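Local coordinates for protein coclaurine N-methyltransferase (Coptis japonica, PDB 6GKV) that transfers a methyl group from S-adenosyl-L-methionine to the ring nitrogen of coclaurine and related tetrahydroisoquinolines in alkaloid biosynthesis, at residues L14-K25 / V317-L328. Sequence-based numbering, arbitrary orientation.
Sequences LELGLVPYDDIK and VKLINYWRGFCL. With F2W (6,7-dimethoxy-2-methyl-1,2,3,4-tetrahydroisoquinolin-2-ium), chain D.
The Schellman motif that ends helix 2-16 at Gly17 meets the flank of helix 313-335 through Asn321, and segment 21-25, the start of helix 21-39, then runs at 52° to segment 317-328, with Tyr21 and Ile24 meeting Leu328. Asn321 ND2 donates to the backbone oxygen Glu15 O (3.2 Å), reaching it from above the carbonyl plane. At the other end of the same amide, Arg324 NH1 gives a hydrogen bond to Asn321 OD1 (2.7 Å), which lies at the edge of the guanidinium, in its plane. CG of Asn321 stands anti to its carbonyl carbon (chi1 -74°), which brings the amide over Gly17, with Asn321 CG 3.7 Å from Gly17 CA. A leucine in place of Asn321 would probably leave Glu15 O without this donor and Arg324 NH1 without its acceptor. Farther along, Leu328 CD1 fits against Ile24 CD1 at 3.5 Å, while Leu328 CD2 lies over one face of the Tyr21 ring. The Tyr21 side chain crosses that of Arg324 at about a right angle, its OH, hydrogen-bonded to Asp296, resting against CG, CD and NE. Gripped at nitrogen and oxygen, the amide is fixed in rotation, making this end of the contact directional, whereas the Ile24-Leu328 end relies on apolar packing.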
ATOM      1  N   LEU A  14     -25.552  27.135 -11.886  1.00 54.14           N
ATOM      2  CA  LEU A  14     -25.067  26.797 -10.557  1.00 46.13           C
ATOM      3  C   LEU A  14     -24.606  28.061  -9.830  1.00 40.31           C
ATOM      4  O   LEU A  14     -25.024  28.314  -8.707  1.00 45.33           O
ATOM      5  CB  LEU A  14     -23.941  25.754 -10.646  1.00 43.30           C
ATOM      6  CG  LEU A  14     -24.369  24.391 -11.189  1.00 45.94           C
ATOM      7  CD1 LEU A  14     -23.178  23.488 -11.522  1.00 42.15           C
ATOM      8  CD2 LEU A  14     -25.275  23.710 -10.189  1.00 46.57           C
ATOM      9  N   GLU A  15     -23.749  28.853 -10.469  1.00 42.40           N
ATOM     10  CA  GLU A  15     -23.357  30.175  -9.943  1.00 46.03           C
ATOM     11  C   GLU A  15     -24.575  31.039  -9.549  1.00 48.13           C
ATOM     12  O   GLU A  15     -24.537  31.781  -8.563  1.00 48.85           O
ATOM     13  CB  GLU A  15     -22.522  30.940 -10.977  1.00 53.90           C
ATOM     14  CG  GLU A  15     -21.165  30.348 -11.287  1.00 61.95           C
ATOM     15  CD  GLU A  15     -20.477  31.047 -12.456  1.00 70.21           C
ATOM     16  OE1 GLU A  15     -20.955  32.109 -12.899  1.00 59.54           O
ATOM     17  OE2 GLU A  15     -19.440  30.530 -12.929  1.00 84.06           O
ATOM     18  N   LEU A  16     -25.654  30.930 -10.317  1.00 45.87           N
ATOM     19  CA  LEU A  16     -26.831  31.776 -10.105  1.00 52.21           C
ATOM     20  C   LEU A  16     -27.812  31.121  -9.143  1.00 58.73           C
ATOM     21  O   LEU A  16     -28.785  31.754  -8.701  1.00 60.20           O
ATOM     22  CB  LEU A  16     -27.528  32.079 -11.431  1.00 52.69           C
ATOM     23  CG  LEU A  16     -26.962  33.143 -12.356  1.00 60.62           C
ATOM     24  CD1 LEU A  16     -27.739  33.127 -13.661  1.00 62.79           C
ATOM     25  CD2 LEU A  16     -27.049  34.522 -11.699  1.00 60.75           C
ATOM     26  N   GLY A  17     -27.563  29.851  -8.835  1.00 47.71           N
ATOM     27  CA  GLY A  17     -28.360  29.150  -7.856  1.00 40.41           C
ATOM     28  C   GLY A  17     -29.715  28.751  -8.392  1.00 48.80           C
ATOM     29  O   GLY A  17     -30.692  28.717  -7.642  1.00 55.08           O
ATOM     30  N   LEU A  18     -29.758  28.403  -9.679  1.00 47.12           N
ATOM     31  CA  LEU A  18     -31.007  28.081 -10.374  1.00 47.09           C
ATOM     32  C   LEU A  18     -31.265  26.586 -10.537  1.00 51.64           C
ATOM     33  O   LEU A  18     -32.296  26.184 -11.086  1.00 54.10           O
ATOM     34  CB  LEU A  18     -31.015  28.722 -11.768  1.00 60.88           C
ATOM     35  CG  LEU A  18     -30.581  30.184 -11.955  1.00 60.51           C
ATOM     36  CD1 LEU A  18     -30.638  30.537 -13.427  1.00 63.00           C
ATOM     37  CD2 LEU A  18     -31.417  31.141 -11.110  1.00 57.07           C
ATOM     38  N   VAL A  19     -30.323  25.767 -10.080  1.00 52.98           N
ATOM     39  CA  VAL A  19     -30.446  24.313 -10.165  1.00 54.24           C
ATOM     40  C   VAL A  19     -30.712  23.726  -8.776  1.00 53.27           C
ATOM     41  O   VAL A  19     -29.930  23.957  -7.846  1.00 47.77           O
ATOM     42  CB  VAL A  19     -29.172  23.690 -10.769  1.00 51.70           C
ATOM     43  CG1 VAL A  19     -29.302  22.181 -10.886  1.00 46.11           C
ATOM     44  CG2 VAL A  19     -28.878  24.320 -12.126  1.00 46.11           C
ATOM     45  N   PRO A  20     -31.817  22.967  -8.628  1.00 55.95           N
ATOM     46  CA  PRO A  20     -32.215  22.404  -7.325  1.00 57.67           C
ATOM     47  C   PRO A  20     -31.158  21.436  -6.779  1.00 57.91           C
ATOM     48  O   PRO A  20     -30.451  20.827  -7.579  1.00 58.80           O
ATOM     49  CB  PRO A  20     -33.523  21.673  -7.637  1.00 61.68           C
ATOM     50  CG  PRO A  20     -33.973  22.228  -8.959  1.00 62.48           C
ATOM     51  CD  PRO A  20     -32.721  22.535  -9.705  1.00 58.83           C
ATOM     52  N   TYR A  21     -31.051  21.313  -5.455  1.00 56.32           N
ATOM     53  CA  TYR A  21     -29.998  20.505  -4.828  1.00 50.43           C
ATOM     54  C   TYR A  21     -29.889  19.092  -5.367  1.00 53.59           C
ATOM     55  O   TYR A  21     -28.778  18.608  -5.591  1.00 49.80           O
ATOM     56  CB  TYR A  21     -30.193  20.425  -3.311  1.00 41.90           C
ATOM     57  CG  TYR A  21     -29.600  21.575  -2.545  1.00 43.54           C
ATOM     58  CD1 TYR A  21     -28.953  22.603  -3.203  1.00 43.04           C
ATOM     59  CD2 TYR A  21     -29.722  21.647  -1.164  1.00 42.43           C
ATOM     60  CE1 TYR A  21     -28.444  23.683  -2.505  1.00 61.41           C
ATOM     61  CE2 TYR A  21     -29.211  22.710  -0.457  1.00 47.25           C
ATOM     62  CZ  TYR A  21     -28.569  23.735  -1.130  1.00 65.63           C
ATOM     63  OH  TYR A  21     -28.043  24.813  -0.443  1.00 72.88           O
ATOM     64  N   ASP A  22     -31.036  18.447  -5.571  1.00 58.48           N
ATOM     65  CA  ASP A  22     -31.093  17.052  -6.009  1.00 59.08           C
ATOM     66  C   ASP A  22     -30.591  16.871  -7.419  1.00 62.55           C
ATOM     67  O   ASP A  22     -29.956  15.863  -7.728  1.00 69.37           O
ATOM     68  CB  ASP A  22     -32.521  16.508  -5.928  1.00 55.87           C
ATOM     69  CG  ASP A  22     -32.983  16.325  -4.508  1.00 61.66           C
ATOM     70  OD1 ASP A  22     -32.119  16.346  -3.606  1.00 64.32           O
ATOM     71  OD2 ASP A  22     -34.200  16.167  -4.293  1.00 68.86           O
ATOM     72  N   ASP A  23     -30.914  17.829  -8.279  1.00 54.64           N
ATOM     73  CA  ASP A  23     -30.416  17.825  -9.645  1.00 51.52           C
ATOM     74  C   ASP A  23     -28.888  17.959  -9.645  1.00 52.18           C
ATOM     75  O   ASP A  23     -28.216  17.437 -10.531  1.00 56.01           O
ATOM     76  CB  ASP A  23     -31.060  18.958 -10.457  1.00 54.71           C
ATOM     77  CG  ASP A  23     -32.518  18.670 -10.838  1.00 60.80           C
ATOM     78  OD1 ASP A  23     -33.434  18.964 -10.038  1.00 60.53           O
ATOM     79  OD2 ASP A  23     -32.753  18.184 -11.963  1.00 67.89           O
ATOM     80  N   ILE A  24     -28.346  18.668  -8.656  1.00 56.47           N
ATOM     81  CA  ILE A  24     -26.900  18.893  -8.575  1.00 52.02           C
ATOM     82  C   ILE A  24     -26.214  17.622  -8.123  1.00 43.93           C
ATOM     83  O   ILE A  24     -25.212  17.211  -8.710  1.00 47.72           O
ATOM     84  CB  ILE A  24     -26.502  20.035  -7.596  1.00 45.71           C
ATOM     85  CG1 ILE A  24     -27.233  21.353  -7.897  1.00 40.45           C
ATOM     86  CG2 ILE A  24     -24.974  20.259  -7.606  1.00 36.59           C
ATOM     87  CD1 ILE A  24     -26.867  22.468  -6.897  1.00 33.64           C
ATOM     88  N   LYS A  25     -26.767  17.004  -7.081  1.00 45.17           N
ATOM     89  CA  LYS A  25     -26.279  15.715  -6.579  1.00 44.79           C
ATOM     90  C   LYS A  25     -26.316  14.642  -7.668  1.00 50.78           C
ATOM     91  O   LYS A  25     -25.334  13.935  -7.887  1.00 51.19           O
ATOM     92  CB  LYS A  25     -27.100  15.265  -5.374  1.00 44.06           C
ATOM     93  CG  LYS A  25     -26.835  16.078  -4.085  1.00 43.25           C
ATOM     94  CD  LYS A  25     -27.941  15.835  -3.047  1.00 43.11           C
ATOM     95  CE  LYS A  25     -27.595  16.436  -1.695  1.00 47.89           C
ATOM     96  NZ  LYS A  25     -28.706  16.244  -0.702  1.00 52.16           N
ATOM     97  N   VAL A 317     -24.319  36.399  -4.546  1.00 63.19           N
ATOM     98  CA  VAL A 317     -24.977  35.181  -4.990  1.00 57.80           C
ATOM     99  C   VAL A 317     -23.983  34.123  -5.480  1.00 54.54           C
ATOM    100  O   VAL A 317     -24.040  32.973  -5.053  1.00 64.19           O
ATOM    101  CB  VAL A 317     -25.975  35.477  -6.112  1.00 57.87           C
ATOM    102  CG1 VAL A 317     -26.482  34.176  -6.739  1.00 56.15           C
ATOM    103  CG2 VAL A 317     -27.113  36.314  -5.584  1.00 52.89           C
ATOM    104  N   LYS A 318     -23.084  34.495  -6.386  1.00 50.34           N
ATOM    105  CA  LYS A 318     -22.118  33.531  -6.908  1.00 48.31           C
ATOM    106  C   LYS A 318     -21.306  32.920  -5.767  1.00 50.95           C
ATOM    107  O   LYS A 318     -20.998  31.728  -5.782  1.00 46.34           O
ATOM    108  CB  LYS A 318     -21.180  34.170  -7.939  1.00 45.93           C
ATOM    109  CG  LYS A 318     -21.859  34.530  -9.286  1.00 63.01           C
ATOM    110  CD  LYS A 318     -20.844  35.106 -10.299  1.00 61.65           C
ATOM    111  CE  LYS A 318     -21.476  35.438 -11.650  1.00 66.70           C
ATOM    112  NZ  LYS A 318     -21.626  36.915 -11.923  1.00 71.51           N
ATOM    113  N   LEU A 319     -21.002  33.731  -4.759  1.00 49.93           N
ATOM    114  CA  LEU A 319     -20.126  33.289  -3.689  1.00 47.09           C
ATOM    115  C   LEU A 319     -20.813  32.304  -2.753  1.00 52.25           C
ATOM    116  O   LEU A 319     -20.200  31.323  -2.317  1.00 56.61           O
ATOM    117  CB  LEU A 319     -19.610  34.491  -2.908  1.00 43.21           C
ATOM    118  CG  LEU A 319     -18.520  34.200  -1.882  1.00 44.91           C
ATOM    119  CD1 LEU A 319     -17.378  33.402  -2.504  1.00 44.03           C
ATOM    120  CD2 LEU A 319     -18.035  35.527  -1.328  1.00 43.33           C
ATOM    121  N   ILE A 320     -22.077  32.554  -2.430  1.00 47.62           N
ATOM    122  CA  ILE A 320     -22.796  31.640  -1.552  1.00 43.60           C
ATOM    123  C   ILE A 320     -23.015  30.287  -2.268  1.00 50.98           C
ATOM    124  O   ILE A 320     -22.916  29.229  -1.658  1.00 55.27           O
ATOM    125  CB  ILE A 320     -24.128  32.254  -1.075  1.00 41.49           C
ATOM    126  CG1 ILE A 320     -24.978  31.228  -0.332  1.00 60.66           C
ATOM    127  CG2 ILE A 320     -24.930  32.754  -2.232  1.00 45.40           C
ATOM    128  CD1 ILE A 320     -24.432  30.852   1.023  1.00 72.88           C
ATOM    129  N   ASN A 321     -23.267  30.315  -3.571  1.00 51.12           N
ATOM    130  CA  ASN A 321     -23.453  29.077  -4.308  1.00 48.38           C
ATOM    131  C   ASN A 321     -22.118  28.383  -4.551  1.00 52.41           C
ATOM    132  O   ASN A 321     -22.066  27.186  -4.867  1.00 38.63           O
ATOM    133  CB  ASN A 321     -24.174  29.349  -5.621  1.00 35.71           C
ATOM    134  CG  ASN A 321     -25.633  29.643  -5.410  1.00 44.22           C
ATOM    135  OD1 ASN A 321     -26.318  28.899  -4.705  1.00 47.73           O
ATOM    136  ND2 ASN A 321     -26.128  30.741  -6.001  1.00 48.67           N
ATOM    137  N   TYR A 322     -21.035  29.146  -4.409  1.00 54.39           N
ATOM    138  CA  TYR A 322     -19.716  28.547  -4.449  1.00 48.50           C
ATOM    139  C   TYR A 322     -19.595  27.620  -3.255  1.00 51.97           C
ATOM    140  O   TYR A 322     -19.176  26.469  -3.372  1.00 58.34           O
ATOM    141  CB  TYR A 322     -18.583  29.583  -4.399  1.00 43.09           C
ATOM    142  CG  TYR A 322     -17.273  28.868  -4.132  1.00 41.20           C
ATOM    143  CD1 TYR A 322     -16.572  28.278  -5.175  1.00 37.97           C
ATOM    144  CD2 TYR A 322     -16.773  28.721  -2.834  1.00 37.34           C
ATOM    145  CE1 TYR A 322     -15.405  27.580  -4.952  1.00 45.56           C
ATOM    146  CE2 TYR A 322     -15.593  28.008  -2.597  1.00 42.64           C
ATOM    147  CZ  TYR A 322     -14.916  27.449  -3.668  1.00 44.08           C
ATOM    148  OH  TYR A 322     -13.750  26.759  -3.483  1.00 40.48           O
ATOM    149  N   TRP A 323     -19.939  28.151  -2.089  1.00 43.08           N
ATOM    150  CA  TRP A 323     -19.767  27.405  -0.869  1.00 35.57           C
ATOM    151  C   TRP A 323     -20.753  26.224  -0.810  1.00 47.01           C
ATOM    152  O   TRP A 323     -20.420  25.152  -0.295  1.00 37.37           O
ATOM    153  CB  TRP A 323     -19.893  28.343   0.330  1.00 26.88           C
ATOM    154  CG  TRP A 323     -18.569  29.070   0.541  1.00 49.93           C
ATOM    155  CD1 TRP A 323     -18.311  30.403   0.337  1.00 54.69           C
ATOM    156  CD2 TRP A 323     -17.316  28.487   0.916  1.00 56.68           C
ATOM    157  NE1 TRP A 323     -16.986  30.683   0.595  1.00 57.53           N
ATOM    158  CE2 TRP A 323     -16.346  29.507   0.959  1.00 61.90           C
ATOM    159  CE3 TRP A 323     -16.909  27.180   1.253  1.00 60.04           C
ATOM    160  CZ2 TRP A 323     -15.015  29.289   1.314  1.00 66.76           C
ATOM    161  CZ3 TRP A 323     -15.584  26.953   1.608  1.00 56.93           C
ATOM    162  CH2 TRP A 323     -14.655  27.998   1.634  1.00 60.17           C
ATOM    163  N   ARG A 324     -21.939  26.397  -1.386  1.00 49.96           N
ATOM    164  CA  ARG A 324     -22.885  25.287  -1.527  1.00 44.93           C
ATOM    165  C   ARG A 324     -22.281  24.157  -2.335  1.00 41.36           C
ATOM    166  O   ARG A 324     -22.260  23.030  -1.879  1.00 52.91           O
ATOM    167  CB  ARG A 324     -24.179  25.754  -2.182  1.00 48.59           C
ATOM    168  CG  ARG A 324     -25.086  26.525  -1.249  1.00 45.13           C
ATOM    169  CD  ARG A 324     -26.170  27.258  -2.028  1.00 41.22           C
ATOM    170  NE  ARG A 324     -27.133  27.862  -1.124  1.00 44.07           N
ATOM    171  CZ  ARG A 324     -28.034  28.767  -1.483  1.00 52.03           C
ATOM    172  NH1 ARG A 324     -28.089  29.188  -2.740  1.00 52.65           N
ATOM    173  NH2 ARG A 324     -28.867  29.259  -0.578  1.00 46.76           N
ATOM    174  N   GLY A 325     -21.763  24.458  -3.522  1.00 39.76           N
ATOM    175  CA  GLY A 325     -21.060  23.466  -4.331  1.00 37.07           C
ATOM    176  C   GLY A 325     -19.819  22.873  -3.670  1.00 43.93           C
ATOM    177  O   GLY A 325     -19.394  21.774  -4.004  1.00 43.28           O
ATOM    178  N   PHE A 326     -19.213  23.611  -2.748  1.00 47.54           N
ATOM    179  CA  PHE A 326     -18.098  23.087  -1.969  1.00 45.39           C
ATOM    180  C   PHE A 326     -18.573  21.881  -1.185  1.00 40.05           C
ATOM    181  O   PHE A 326     -18.044  20.783  -1.289  1.00 50.43           O
ATOM    182  CB  PHE A 326     -17.588  24.165  -1.014  1.00 45.14           C
ATOM    183  CG  PHE A 326     -16.371  23.780  -0.243  1.00 46.90           C
ATOM    184  CD1 PHE A 326     -15.102  24.049  -0.752  1.00 52.20           C
ATOM    185  CD2 PHE A 326     -16.482  23.190   1.004  1.00 43.59           C
ATOM    186  CE1 PHE A 326     -13.963  23.719  -0.032  1.00 44.49           C
ATOM    187  CE2 PHE A 326     -15.352  22.849   1.720  1.00 46.15           C
ATOM    188  CZ  PHE A 326     -14.092  23.118   1.199  1.00 44.26           C
ATOM    189  N   CYS A 327     -19.594  22.137  -0.385  1.00 40.10           N
ATOM    190  CA  CYS A 327     -20.189  21.182   0.516  1.00 40.34           C
ATOM    191  C   CYS A 327     -20.948  20.054  -0.212  1.00 41.95           C
ATOM    192  O   CYS A 327     -20.954  18.911   0.241  1.00 50.49           O
ATOM    193  CB  CYS A 327     -21.111  21.928   1.478  1.00 35.14           C
ATOM    194  SG  CYS A 327     -20.291  23.157   2.470  1.00 63.53           S
ATOM    195  N   LEU A 328     -21.567  20.368  -1.340  1.00 38.44           N
ATOM    196  CA  LEU A 328     -22.278  19.363  -2.116  1.00 35.27           C
ATOM    197  C   LEU A 328     -21.278  18.410  -2.745  1.00 43.87           C
ATOM    198  O   LEU A 328     -21.500  17.179  -2.741  1.00 40.99           O
ATOM    199  CB  LEU A 328     -23.139  20.009  -3.207  1.00 33.69           C
ATOM    200  CG  LEU A 328     -24.375  20.849  -2.848  1.00 42.09           C
ATOM    201  CD1 LEU A 328     -24.997  21.298  -4.127  1.00 40.05           C
ATOM    202  CD2 LEU A 328     -25.403  20.059  -2.044  1.00 48.97           C
TER
HETATM  203  CAM F2W D 502     -15.295  19.333  -0.085  1.00 42.62           C
HETATM  204  OAK F2W D 502     -14.365  18.489  -0.802  1.00 40.22           O
HETATM  205  CAB F2W D 502     -13.107  18.604  -0.264  1.00 40.37           C
HETATM  206  CAA F2W D 502     -12.818  19.397   0.853  1.00 46.93           C
HETATM  207  CAF F2W D 502     -11.502  19.449   1.304  1.00 47.90           C
HETATM  208  CAJ F2W D 502     -11.128  20.174   2.422  1.00 54.78           C
HETATM  209  CAI F2W D 502      -9.629  20.602   2.539  1.00 59.35           C
HETATM  210  NAH F2W D 502      -8.884  19.334   2.501  1.00 65.15           N
HETATM  211  CAO F2W D 502      -7.494  19.803   2.338  1.00 72.54           C
HETATM  212  CAG F2W D 502      -9.263  18.873   1.162  1.00 50.62           C
HETATM  213  CAE F2W D 502     -10.533  18.678   0.720  1.00 40.96           C
HETATM  214  CAD F2W D 502     -10.814  17.914  -0.410  1.00 34.43           C
HETATM  215  CAC F2W D 502     -12.117  17.851  -0.872  1.00 27.17           C
HETATM  216  OAL F2W D 502     -12.515  17.131  -1.967  1.00 42.38           O
HETATM  217  CAN F2W D 502     -11.545  16.318  -2.656  1.00 31.92           C